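Local structure of UDP-L-Rhamnose Synthase (Acanthamoeba polyphaga mimivirus, 7JID) at residues 216-221 / 275-280; 166-171 / 194-199; 93-98 / 151-156. The protein synthesises UDP-L-rhamnose, probably by NADPH-dependent reduction, and binds NADP and a UDP-linked 6-deoxysugar. All blocks are in the same frame, centred on the assembly; numbering follows the deposited sequence. Where two conformers were deposited one is given.

Contact 1. Residues 216-221 / 275-280; sequences FTNPGL and PDILTG
Asn218 and Ile277 form the tight side of this contact, where the loop following strand 212-215 meets the start of helix 277-287. The two side chains cross at about a right angle, CB of Asn218 lying 3.7 Å from CA of Ile277. An amide suits this buried place because it can pair with backbone groups: ND2 of Asn218 donates to O of Pro275 at 2.9 Å, in the plane of its own amide and nearly straight (166°). ND2 also reaches OE1 of Gln197, and OD1 accepts from N of Ile194, so both ends of the amide are satisfied. Next to it, N of Ile277 donates to O of Pro219 at 2.8 Å, which gives a partner to an amide in the first turn of the helix. The same oxygen receives a CA-H...O contact from Asp276. CD of Pro219 lies 3.5 Å from O of Pro275. Ile277 holds CG1 anti to its backbone N (chi1 -176°), and beyond it CD1 lies 3.9 Å from CB of Asn218; the other branch, CG2, packs 3.5 Å from C of Gly220. Gly220 has a positive phi of 87°, a conformation glycine adopts easily.

Toward the partly exposed side the packing thins. Leu221 starts its side chain away from the helix. Asp276 also leads away, although its CB still touches O of Pro219, and its carboxylate serves its own segment: OD1 accepts from N of Thr279 at 2.9 Å, met from above the carboxylate plane. Aspartate suits this position because it supplies an acceptor to a first-turn amide that lacks a carbonyl partner. This is a classic helix N-cap, here docked against the loop after the last strand of the Rossmann-type sheet.

Contact 2. Residues 166-171 / 194-199; sequences ITIEQN and ILDQMI
Ile166 and Ile194 face each other through a single beta bridge, their CA atoms 4.8 Å apart, beyond the C-terminal end of strand 157-162 in a Rossmann-type fold. Ile194 is the N-cap residue of helix 195-207, and the loop after strand 157-162 runs past this helix start, where its groups meet the first turn.

Two direct hydrogen bonds join the segments. N of Leu195 donates to O of Ile166 at 2.9 Å, so the amide just after the N-cap, which has no carbonyl of an earlier turn to use, is satisfied by the loop. In the other direction, N of Ile168 donates to OD2 of Asp196 at 2.9 Å, on the syn side but 32° out of the carboxylate plane. Asp196 has CG anti to its carbonyl carbon (chi1 -54°), which brings the carboxylate to the loop. An aspartate suits the first turn of a helix, where its charge would be expected to interact favourably with the helix dipole.

Van der Waals contacts surround these bonds. CD1 of Ile168 lies against the carboxylate, 3.6 Å from CG of Asp196. The apolar pair is CG2 of Thr167 and CB of Leu195, 4.0 Å apart, while OG1 of Thr167 is turned to its own loop and donates to O of Glu169. Thus threonine presents its methyl across the contact and spends its hydroxyl on the turn. Further out, Ile166 and Ile194 both pack on Val284 of helix 277-287, and Leu195, its side chain about 7 Å from the bound NADP, packs on Met18 of helix 14-25.

Water completes the polar set: one molecule accepts from N of Glu169 and donates to OD1 of Asp196, at 2.8 Å from that oxygen.

Contact 3. Residues 93-98 / 151-156; sequences LAFICQ and HFFDND
Phe153 meets Ala94 and Phe95 of helix 79-99 just after Phe152, whose backbone O accepts from a water that in turn accepts from NE2 of Gln98. The Phe152 ring turns away from this helix and stacks with Phe95 of the second subunit.

Phe153 itself carries most of the apolar contact. One face of its ring lies against CB of Ala94, 3.6 Å from the ring centroid and nearly on the normal, a CH-pi contact over the centre. Alanine suits the place because its short side chain lets the ring approach the helix closely. The edge of the same ring points into a face of Phe95, an edge-to-face (T-shaped) pair with centroids 5.2 Å apart and planes at 81°; CZ of Phe153 sits 3.7 Å from CE1 of Phe95.

At Asp156 the contact becomes polar. OD2 accepts from NE2 of Gln98 at 3.0 Å, almost straight at 175°, from well above the carboxylate plane. Gln98 holds CG anti to its backbone N (chi1 -180°) and stays extended through CD, a length that lets its amide cross to the loop. A second water donates to both O of Gln98 and OD1 of Asp156.

Here helix 79-99, lying over the sheet, meets the loop that enters the inner strand 157-162 of a Rossmann-type alpha/beta fold, beside the subunit interface.

How the contacts relate
Contact 3 comes first along the chain, closing before contact 2 opens, and contact 2 in turn closes before contact 1. Contacts 1 and 2 are neighbours, their centres about 12 Å apart, and touch through Asn218, which bonds to Ile194 and Gln197. All three involve loops at strand ends of the six-stranded sheet: contacts 1 and 2 lie beyond the C-terminal ends of 212-215 and 157-162, contact 3 before the N-terminal end of 157-162. The first two thus join helices 277-287 and 195-207 to loops on the ligand side, Leu221 being about 12 Å from the nucleotide sugar by its side chain. Contact 3, its centre about 28 Å from that of contact 2, lies at the other end and meets the second subunit.

Contact 1. Residues 216-221 / 275-280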
loop_
_atom_site.group_PDB
_atom_site.type_symbol
_atom_site.label_atom_id
_atom_site.label_comp_id
_atom_site.label_asym_id
_atom_site.label_seq_id
_atom_site.Cartn_x
_atom_site.Cartn_y
_atom_site.Cartn_z
ATOM N N PHE A 216 17.771 9.414 9.297
ATOM C CA PHE A 216 17.564 10.645 10.071
ATOM C C PHE A 216 17.530 10.273 11.551
ATOM O O PHE A 216 16.644 10.692 12.289
ATOM C CB PHE A 216 16.337 11.388 9.576
ATOM C CG PHE A 216 16.491 12.856 9.814
ATOM C CD1 PHE A 216 17.352 13.603 9.033
ATOM C CD2 PHE A 216 15.689 13.489 10.736
ATOM C CE1 PHE A 216 17.439 14.980 9.247
ATOM C CE2 PHE A 216 15.807 14.848 10.968
ATOM C CZ PHE A 216 16.660 15.586 10.185
ATOM N N THR A 217 18.563 9.547 11.950
ATOM C CA THR A 217 18.871 9.224 13.356
ATOM C C THR A 217 20.203 9.879 13.749
ATOM O O THR A 217 21.052 10.143 12.871
ATOM C CB THR A 217 18.919 7.708 13.549
ATOM O OG1 THR A 217 19.786 7.211 12.534
ATOM C CG2 THR A 217 17.551 7.059 13.446
ATOM N N ASN A 218 20.429 10.098 15.041
ATOM C CA ASN A 218 21.751 10.549 15.540
ATOM C C ASN A 218 22.755 9.459 15.201
ATOM O O ASN A 218 22.410 8.263 15.195
ATOM C CB ASN A 218 21.775 10.792 17.043
ATOM C CG ASN A 218 20.943 11.961 17.544
ATOM O OD1 ASN A 218 19.711 11.940 17.504
ATOM N ND2 ASN A 218 21.645 12.994 18.000
ATOM N N PRO A 219 23.981 9.836 14.827
ATOM C CA PRO A 219 24.980 8.817 14.514
ATOM C C PRO A 219 25.159 7.800 15.652
ATOM O O PRO A 219 25.153 8.199 16.837
ATOM C CB PRO A 219 26.235 9.622 14.246
ATOM C CG PRO A 219 25.689 10.888 13.659
ATOM C CD PRO A 219 24.425 11.205 14.478
ATOM N N GLY A 220 25.329 6.532 15.275
ATOM C CA GLY A 220 25.672 5.470 16.225
ATOM C C GLY A 220 24.469 4.817 16.887
ATOM O O GLY A 220 23.306 5.013 16.489
ATOM N N LEU A 221 24.782 3.905 17.798
ATOM C CA LEU A 221 23.826 3.015 18.480
ATOM C C LEU A 221 23.787 3.260 19.964
ATOM O O LEU A 221 24.845 3.524 20.571
ATOM C CB LEU A 221 24.280 1.575 18.218
ATOM C CG LEU A 221 24.179 1.073 16.786
ATOM C CD1 LEU A 221 24.828 -0.311 16.684
ATOM C CD2 LEU A 221 22.722 1.077 16.298
ATOM N N PRO A 275 25.123 15.408 17.123
ATOM C CA PRO A 275 25.846 14.635 18.133
ATOM C C PRO A 275 25.640 13.124 17.946
ATOM O O PRO A 275 24.528 12.714 17.588
ATOM C CB PRO A 275 25.215 15.061 19.456
ATOM C CG PRO A 275 24.663 16.446 19.168
ATOM C CD PRO A 275 24.177 16.361 17.744
ATOM N N ASP A 276 26.673 12.323 18.205
ATOM C CA ASP A 276 26.449 10.861 18.322
ATOM C C ASP A 276 25.360 10.651 19.370
ATOM O O ASP A 276 25.124 11.502 20.273
ATOM C CB ASP A 276 27.719 10.108 18.669
ATOM C CG ASP A 276 28.095 10.330 20.110
ATOM O OD1 ASP A 276 27.527 9.628 20.960
ATOM O OD2 ASP A 276 28.976 11.211 20.405
ATOM N N ILE A 277 24.604 9.562 19.219
ATOM C CA ILE A 277 23.409 9.289 20.039
ATOM C C ILE A 277 23.752 9.253 21.548
ATOM O O ILE A 277 22.924 9.681 22.378
ATOM C CB ILE A 277 22.720 7.989 19.565
ATOM C CG1 ILE A 277 21.425 7.722 20.308
ATOM C CG2 ILE A 277 23.640 6.780 19.655
ATOM C CD1 ILE A 277 20.411 8.825 20.160
ATOM N N LEU A 278 24.911 8.744 21.958
ATOM C CA LEU A 278 25.209 8.648 23.419
ATOM C C LEU A 278 25.529 10.041 24.009
ATOM O O LEU A 278 24.937 10.409 25.072
ATOM C CB LEU A 278 26.321 7.621 23.667
ATOM C CG LEU A 278 26.496 7.343 25.158
ATOM C CD1 LEU A 278 25.256 6.682 25.725
ATOM C CD2 LEU A 278 27.692 6.436 25.413
ATOM N N THR A 279 26.331 10.845 23.330
ATOM C CA THR A 279 26.540 12.273 23.690
ATOM C C THR A 279 25.173 12.954 23.743
ATOM O O THR A 279 24.888 13.630 24.758
ATOM C CB THR A 279 27.486 12.984 22.729
ATOM O OG1 THR A 279 28.744 12.302 22.680
ATOM C CG2 THR A 279 27.696 14.428 23.121
ATOM N N GLY A 280 24.320 12.730 22.737
ATOM C CA GLY A 280 23.012 13.385 22.686
ATOM C C GLY A 280 22.115 12.930 23.805
ATOM O O GLY A 280 21.432 13.773 24.408
#

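Contact 2. Residues 166-171 / 194-199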
loop_
_atom_site.group_PDB
_atom_site.type_symbol
_atom_site.label_atom_id
_atom_site.label_comp_id
_atom_site.label_asym_id
_atom_site.label_seq_id
_atom_site.Cartn_x
_atom_site.Cartn_y
_atom_site.Cartn_z
ATOM N N ILE A 166 12.913 10.642 20.493
ATOM C CA ILE A 166 13.118 11.055 21.909
ATOM C C ILE A 166 12.979 12.575 22.018
ATOM O O ILE A 166 13.443 13.261 21.114
ATOM C CB ILE A 166 14.503 10.611 22.376
ATOM C CG1 ILE A 166 14.627 9.085 22.477
ATOM C CG2 ILE A 166 14.896 11.274 23.694
ATOM C CD1 ILE A 166 16.048 8.611 22.431
ATOM N N THR A 167 12.276 13.044 23.029
ATOM C CA THR A 167 12.297 14.472 23.413
ATOM C C THR A 167 12.763 14.605 24.855
ATOM O O THR A 167 12.568 13.649 25.643
ATOM C CB THR A 167 10.920 15.111 23.198
ATOM O OG1 THR A 167 9.947 14.342 23.919
ATOM C CG2 THR A 167 10.585 15.235 21.726
ATOM N N ILE A 168 13.344 15.753 25.177
ATOM C CA ILE A 168 13.717 16.140 26.564
ATOM C C ILE A 168 12.427 16.177 27.380
ATOM O O ILE A 168 12.370 15.545 28.437
ATOM C CB ILE A 168 14.449 17.492 26.576
ATOM C CG1 ILE A 168 15.765 17.442 25.799
ATOM C CG2 ILE A 168 14.608 17.968 28.013
ATOM C CD1 ILE A 168 16.253 18.808 25.311
ATOM N N GLU A 169 11.409 16.836 26.854
ATOM C CA GLU A 169 10.087 16.869 27.538
ATOM C C GLU A 169 9.508 15.447 27.536
ATOM O O GLU A 169 9.458 14.859 26.476
ATOM C CB GLU A 169 9.142 17.838 26.824
ATOM C CG GLU A 169 7.910 18.163 27.659
ATOM C CD GLU A 169 6.880 19.061 26.996
ATOM O OE1 GLU A 169 7.192 19.673 25.961
ATOM O OE2 GLU A 169 5.770 19.136 27.514
ATOM N N GLN A 170 8.982 14.969 28.664
ATOM C CA GLN A 170 8.325 13.646 28.749
ATOM C C GLN A 170 7.014 13.698 27.949
ATOM O O GLN A 170 6.337 14.760 27.955
ATOM C CB GLN A 170 8.116 13.280 30.219
ATOM C CG GLN A 170 9.414 12.903 30.903
ATOM C CD GLN A 170 9.730 11.472 30.545
ATOM O OE1 GLN A 170 10.214 11.175 29.457
ATOM N NE2 GLN A 170 9.338 10.558 31.415
ATOM N N ASN A 171 6.674 12.623 27.245
ATOM C CA ASN A 171 5.441 12.553 26.417
ATOM C C ASN A 171 5.121 11.083 26.214
ATOM O O ASN A 171 6.062 10.300 26.091
ATOM C CB ASN A 171 5.596 13.292 25.080
ATOM C CG ASN A 171 4.313 13.382 24.277
ATOM O OD1 ASN A 171 3.931 12.437 23.581
ATOM N ND2 ASN A 171 3.653 14.534 24.332
ATOM N N ILE A 194 16.945 12.009 18.293
ATOM C CA ILE A 194 16.652 13.021 19.325
ATOM C C ILE A 194 16.007 14.229 18.642
ATOM O O ILE A 194 16.690 14.922 17.892
ATOM C CB ILE A 194 17.888 13.406 20.148
ATOM C CG1 ILE A 194 18.466 12.156 20.846
ATOM C CG2 ILE A 194 17.460 14.479 21.138
ATOM C CD1 ILE A 194 19.753 12.407 21.514
ATOM N N LEU A 195 14.697 14.387 18.813
ATOM C CA LEU A 195 13.943 15.382 18.015
ATOM C C LEU A 195 14.389 16.794 18.396
ATOM O O LEU A 195 14.431 17.624 17.503
ATOM C CB LEU A 195 12.435 15.193 18.234
ATOM C CG LEU A 195 11.822 13.977 17.559
ATOM C CD1 LEU A 195 10.356 13.861 17.928
ATOM C CD2 LEU A 195 11.988 14.021 16.048
ATOM N N ASP A 196 14.748 17.047 19.657
ATOM C CA ASP A 196 15.209 18.403 20.045
ATOM C C ASP A 196 16.420 18.808 19.193
ATOM O O ASP A 196 16.518 19.952 18.797
ATOM C CB ASP A 196 15.494 18.491 21.536
ATOM C CG ASP A 196 14.321 18.061 22.367
ATOM O OD1 ASP A 196 13.557 18.951 22.809
ATOM O OD2 ASP A 196 14.162 16.845 22.597
ATOM N N GLN A 197 17.298 17.863 18.888
ATOM C CA GLN A 197 18.527 18.092 18.115
ATOM C C GLN A 197 18.256 18.079 16.615
ATOM O O GLN A 197 18.939 18.837 15.868
ATOM C CB GLN A 197 19.573 17.053 18.538
ATOM C CG GLN A 197 20.052 17.316 19.947
ATOM C CD GLN A 197 20.823 16.163 20.537
ATOM O OE1 GLN A 197 21.273 15.286 19.803
ATOM N NE2 GLN A 197 20.963 16.180 21.861
ATOM N N MET A 198 17.331 17.255 16.141
ATOM C CA MET A 198 17.289 16.976 14.692
ATOM C C MET A 198 16.108 17.705 14.025
ATOM O O MET A 198 16.139 17.815 12.817
ATOM C CB MET A 198 17.321 15.467 14.448
ATOM C CG MET A 198 18.565 14.852 15.050
ATOM S SD MET A 198 18.917 13.163 14.473
ATOM C CE MET A 198 19.398 13.526 12.784
ATOM N N ILE A 199 15.145 18.235 14.792
ATOM C CA ILE A 199 14.040 19.009 14.153
ATOM C C ILE A 199 14.655 20.225 13.452
ATOM O O ILE A 199 14.344 20.451 12.285
ATOM C CB ILE A 199 12.902 19.328 15.134
ATOM C CG1 ILE A 199 11.987 18.117 15.281
ATOM C CG2 ILE A 199 12.109 20.544 14.640
ATOM C CD1 ILE A 199 10.939 18.258 16.337
HETATM O O HOH W 1 11.453 18.564 24.541
#

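Contact 3. Residues 93-98 / 151-156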
loop_
_atom_site.group_PDB
_atom_site.type_symbol
_atom_site.label_atom_id
_atom_site.label_comp_id
_atom_site.label_asym_id
_atom_site.label_seq_id
_atom_site.Cartn_x
_atom_site.Cartn_y
_atom_site.Cartn_z
ATOM N N LEU A 93 -0.022 13.285 -1.100
ATOM C CA LEU A 93 0.809 14.490 -0.888
ATOM C C LEU A 93 1.973 14.516 -1.869
ATOM O O LEU A 93 2.219 15.605 -2.488
ATOM C CB LEU A 93 1.277 14.529 0.560
ATOM C CG LEU A 93 0.212 14.612 1.646
ATOM C CD1 LEU A 93 0.908 14.748 2.973
ATOM C CD2 LEU A 93 -0.712 15.810 1.452
ATOM N N ALA A 94 2.671 13.396 -2.091
ATOM C CA ALA A 94 3.784 13.337 -3.067
ATOM C C ALA A 94 3.270 13.717 -4.463
ATOM O O ALA A 94 3.864 14.626 -5.116
ATOM C CB ALA A 94 4.449 12.002 -3.105
ATOM N N PHE A 95 2.198 13.089 -4.918
ATOM C CA PHE A 95 1.725 13.307 -6.305
ATOM C C PHE A 95 1.341 14.773 -6.465
ATOM O O PHE A 95 1.667 15.379 -7.496
ATOM C CB PHE A 95 0.511 12.458 -6.653
ATOM C CG PHE A 95 0.858 11.046 -7.058
ATOM C CD1 PHE A 95 1.574 10.793 -8.195
ATOM C CD2 PHE A 95 0.479 9.971 -6.279
ATOM C CE1 PHE A 95 1.951 9.511 -8.556
ATOM C CE2 PHE A 95 0.809 8.688 -6.660
ATOM C CZ PHE A 95 1.561 8.442 -7.776
ATOM N N ILE A 96 0.596 15.300 -5.519
ATOM C CA ILE A 96 0.012 16.669 -5.657
ATOM C C ILE A 96 1.103 17.711 -5.438
ATOM O O ILE A 96 1.183 18.681 -6.244
ATOM C CB ILE A 96 -1.190 16.840 -4.721
ATOM C CG1 ILE A 96 -2.356 15.915 -5.115
ATOM C CG2 ILE A 96 -1.639 18.291 -4.717
ATOM C CD1 ILE A 96 -3.414 15.831 -4.032
ATOM N N CYS A 97 1.983 17.549 -4.449
ATOM C CA CYS A 97 3.107 18.520 -4.281
ATOM C C CYS A 97 3.969 18.539 -5.545
ATOM O O CYS A 97 4.303 19.656 -5.982
ATOM C CB CYS A 97 3.913 18.248 -3.021
ATOM S SG CYS A 97 2.940 18.646 -1.577
ATOM N N GLN A 98 4.252 17.381 -6.139
ATOM C CA GLN A 98 5.070 17.270 -7.360
ATOM C C GLN A 98 4.386 18.043 -8.483
ATOM O O GLN A 98 5.071 18.824 -9.195
ATOM C CB GLN A 98 5.258 15.815 -7.729
ATOM C CG GLN A 98 6.097 15.647 -8.977
ATOM C CD GLN A 98 6.250 14.199 -9.341
ATOM O OE1 GLN A 98 5.287 13.488 -9.675
ATOM N NE2 GLN A 98 7.494 13.774 -9.381
ATOM N N HIS A 151 10.957 6.801 -3.240
ATOM C CA HIS A 151 12.177 6.844 -4.080
ATOM C C HIS A 151 11.775 7.209 -5.513
ATOM O O HIS A 151 12.649 7.671 -6.258
ATOM C CB HIS A 151 12.939 5.525 -3.983
ATOM C CG HIS A 151 13.739 5.387 -2.724
ATOM N ND1 HIS A 151 13.158 5.112 -1.467
ATOM C CD2 HIS A 151 15.082 5.421 -2.514
ATOM C CE1 HIS A 151 14.119 5.044 -0.555
ATOM N NE2 HIS A 151 15.309 5.135 -1.200
ATOM N N PHE A 152 10.519 6.998 -5.916
ATOM C CA PHE A 152 10.008 7.464 -7.232
ATOM C C PHE A 152 9.826 8.987 -7.268
ATOM O O PHE A 152 9.555 9.520 -8.379
ATOM C CB PHE A 152 8.688 6.776 -7.582
ATOM C CG PHE A 152 8.877 5.336 -7.932
ATOM C CD1 PHE A 152 9.412 4.974 -9.148
ATOM C CD2 PHE A 152 8.486 4.339 -7.065
ATOM C CE1 PHE A 152 9.587 3.637 -9.468
ATOM C CE2 PHE A 152 8.644 3.000 -7.394
ATOM C CZ PHE A 152 9.237 2.652 -8.584
ATOM N N PHE A 153 9.998 9.686 -6.137
ATOM C CA PHE A 153 9.867 11.146 -6.009
ATOM C C PHE A 153 11.187 11.759 -5.501
ATOM O O PHE A 153 11.160 12.739 -4.808
ATOM C CB PHE A 153 8.718 11.497 -5.062
ATOM C CG PHE A 153 7.365 11.030 -5.516
ATOM C CD1 PHE A 153 6.526 11.875 -6.217
ATOM C CD2 PHE A 153 6.927 9.750 -5.222
ATOM C CE1 PHE A 153 5.283 11.435 -6.643
ATOM C CE2 PHE A 153 5.673 9.316 -5.632
ATOM C CZ PHE A 153 4.849 10.170 -6.326
ATOM N N ASP A 154 12.311 11.199 -5.919
ATOM C CA ASP A 154 13.631 11.539 -5.339
ATOM C C ASP A 154 13.989 13.014 -5.567
ATOM O O ASP A 154 14.771 13.548 -4.780
ATOM C CB ASP A 154 14.694 10.608 -5.907
ATOM C CG ASP A 154 15.978 10.635 -5.097
ATOM O OD1 ASP A 154 15.939 10.217 -3.946
ATOM O OD2 ASP A 154 17.018 11.032 -5.655
ATOM N N ASN A 155 13.473 13.668 -6.613
ATOM C CA ASN A 155 13.828 15.086 -6.900
ATOM C C ASN A 155 12.784 16.054 -6.355
ATOM O O ASN A 155 13.003 17.261 -6.461
ATOM C CB ASN A 155 14.048 15.332 -8.390
ATOM C CG ASN A 155 15.080 14.406 -8.993
ATOM O OD1 ASN A 155 16.139 14.164 -8.408
ATOM N ND2 ASN A 155 14.771 13.873 -10.159
ATOM N N ASP A 156 11.711 15.561 -5.735
ATOM C CA ASP A 156 10.534 16.363 -5.357
ATOM C C ASP A 156 10.209 16.206 -3.886
ATOM O O ASP A 156 9.547 17.103 -3.324
ATOM C CB ASP A 156 9.332 15.894 -6.177
ATOM C CG ASP A 156 9.490 16.346 -7.611
ATOM O OD1 ASP A 156 9.425 17.584 -7.800
ATOM O OD2 ASP A 156 9.803 15.468 -8.475
HETATM O O HOH W 2 7.696 10.903 -10.003
HETATM O O HOH W 3 7.724 18.975 -9.774
#